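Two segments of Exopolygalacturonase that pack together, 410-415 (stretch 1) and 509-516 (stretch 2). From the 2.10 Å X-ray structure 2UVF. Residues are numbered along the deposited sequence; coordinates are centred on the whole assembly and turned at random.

Stretch 1, residues 410-415: GTGEKA
Stretch 2, residues 509-516: DYPPAKIP

Two loops far apart in sequence can be joined by a pair of hydrogen bonds, both using the backbone of one loop, when one residue reads the other loop with both its amide and its side chain. In this exopolygalacturonase, Glu413 plays that part. Its N donates to Pro511 O at 2.9 Å, nearly straight at 170°, while its carboxylate reaches along stretch 2, where Lys514 N donates to Glu413 OE1 at a very short 2.4 Å. The rotamer makes this possible: chi1 is t (-153°), chi2 p (62°) and chi3 21°, so that a side chain leaving the backbone sideways brings its end closer to the partner. In register, Glu413 CA lies 4.5 Å from Ala513 CA, and contacts run in the same sense from Thr411 on Tyr510 to Glu413 beside Ala513 and Lys514.

Water 1 braces the same corner, donating to Thr411 O (2.9 Å) and Pro511 O (2.8 Å) and accepting from Lys414 N (2.9 Å). Pro511 O thus serves both the water and Glu413 N, and it also receives a CA-H...O contact from Gly412 CA at 3.3 Å.

Neither stretch forms a regular strand here. Stretch 2 is largely extended from Tyr510 to Ala513 (phi/psi -132/164, -60/125, -51/160, -89/133), whereas stretch 1 passes from extended Thr411 (-144/129) through Gly412 (86/-157) and turns at Glu413 (-72/-36) and Lys414 (-74/-3), where Ala415 N makes a weak 3.5 Å bond to Gly412 O. Gly412 suits its buried place: its positive phi favours glycine, and an ideal CB would lie 2.2 Å from Pro511 O and 2.4 Å from Tyr510 CD1.

Packing completes the 398 Å² contact. Buried Thr411, chi1 p, sets its CB 3.9 Å from the centroid of the Tyr510 ring (chi1 44°, chi2 83°), over the face, with OG1 3.3 Å from Tyr510 CD2. At the exposed margin, Lys414 CG meets Pro511 CG at 3.6 Å, aliphatic chain against C-gamma-exo ring.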

# COMPACT_ATOMS: atom_id res chain seq x y z
N GLY A 410 10.84 11.84 1.89
CA GLY A 410 12.22 12.26 2.06
C GLY A 410 12.49 12.65 3.50
O GLY A 410 11.61 12.57 4.35
N THR A 411 13.72 13.06 3.79
CA THR A 411 14.11 13.34 5.16
C THR A 411 15.07 14.54 5.27
O THR A 411 16.09 14.60 4.56
CB THR A 411 14.72 12.08 5.88
OG1 THR A 411 15.98 11.72 5.30
CG2 THR A 411 13.80 10.90 5.77
N GLY A 412 14.72 15.46 6.15
CA GLY A 412 15.59 16.59 6.49
C GLY A 412 15.44 17.78 5.56
O GLY A 412 14.42 17.93 4.89
N GLU A 413 16.49 18.61 5.52
CA GLU A 413 16.48 19.90 4.81
C GLU A 413 16.51 19.77 3.30
O GLU A 413 15.88 20.57 2.61
CB GLU A 413 17.63 20.79 5.30
CG GLU A 413 17.37 22.30 5.16
CD GLU A 413 16.17 22.81 5.99
OE1 GLU A 413 15.77 22.15 6.97
OE2 GLU A 413 15.64 23.90 5.68
N LYS A 414 17.25 18.78 2.79
CA LYS A 414 17.39 18.58 1.34
C LYS A 414 16.14 18.01 0.67
O LYS A 414 16.12 17.84 -0.55
CB LYS A 414 18.57 17.66 1.04
CG LYS A 414 19.92 18.09 1.58
CD LYS A 414 20.75 18.80 0.54
CE LYS A 414 22.21 18.85 0.95
NZ LYS A 414 23.07 19.31 -0.18
N ALA A 415 15.11 17.70 1.47
CA ALA A 415 13.93 16.95 1.02
C ALA A 415 13.19 17.55 -0.18
O ALA A 415 12.84 16.82 -1.12
CB ALA A 415 12.97 16.71 2.18
N ASP A 509 22.00 11.52 9.55
CA ASP A 509 22.70 11.04 8.34
C ASP A 509 22.51 11.95 7.11
O ASP A 509 23.17 11.77 6.08
CB ASP A 509 22.25 9.61 8.00
CG ASP A 509 21.79 8.81 9.22
OD1 ASP A 509 22.44 8.90 10.28
OD2 ASP A 509 20.78 8.08 9.10
N TYR A 510 21.61 12.92 7.24
CA TYR A 510 21.23 13.87 6.19
C TYR A 510 21.27 15.24 6.88
O TYR A 510 21.31 15.29 8.11
CB TYR A 510 19.80 13.56 5.71
CG TYR A 510 18.83 13.27 6.85
CD1 TYR A 510 18.21 14.31 7.56
CD2 TYR A 510 18.57 11.96 7.25
CE1 TYR A 510 17.35 14.05 8.62
CE2 TYR A 510 17.70 11.69 8.31
CZ TYR A 510 17.10 12.73 8.99
OH TYR A 510 16.25 12.47 10.04
N PRO A 511 21.30 16.36 6.12
CA PRO A 511 21.13 17.65 6.82
C PRO A 511 19.79 17.76 7.57
O PRO A 511 18.73 17.55 6.96
CB PRO A 511 21.20 18.68 5.68
CG PRO A 511 21.94 17.99 4.59
CD PRO A 511 21.53 16.55 4.68
N PRO A 512 19.84 18.05 8.89
CA PRO A 512 18.65 18.27 9.73
C PRO A 512 17.68 19.30 9.14
O PRO A 512 18.07 20.10 8.29
CB PRO A 512 19.25 18.82 11.03
CG PRO A 512 20.60 18.22 11.09
CD PRO A 512 21.08 18.14 9.67
N ALA A 513 16.42 19.27 9.59
CA ALA A 513 15.43 20.24 9.13
C ALA A 513 15.41 21.51 9.98
O ALA A 513 15.39 21.44 11.21
CB ALA A 513 14.04 19.61 9.06
N LYS A 514 15.40 22.66 9.29
CA LYS A 514 15.29 23.98 9.92
C LYS A 514 13.84 24.29 10.35
O LYS A 514 13.59 24.60 11.52
CB LYS A 514 15.85 25.09 9.01
CG LYS A 514 17.35 24.97 8.67
CD LYS A 514 18.26 25.09 9.91
CE LYS A 514 18.75 26.52 10.18
NZ LYS A 514 17.66 27.48 10.57
N ILE A 515 12.91 24.22 9.40
CA ILE A 515 11.46 24.22 9.71
C ILE A 515 11.03 22.79 10.10
O ILE A 515 11.09 21.86 9.28
CB ILE A 515 10.58 24.75 8.53
CG1 ILE A 515 10.98 26.18 8.12
CG2 ILE A 515 9.09 24.66 8.88
CD1 ILE A 515 10.14 26.76 6.97
N PRO A 516 10.61 22.61 11.37
CA PRO A 516 10.35 21.27 11.93
C PRO A 516 9.07 20.55 11.43
O PRO A 516 8.21 21.15 10.77
CB PRO A 516 10.30 21.52 13.44
CG PRO A 516 9.87 22.95 13.58
CD PRO A 516 10.34 23.68 12.35
O HOH W 1 18.18 16.59 4.42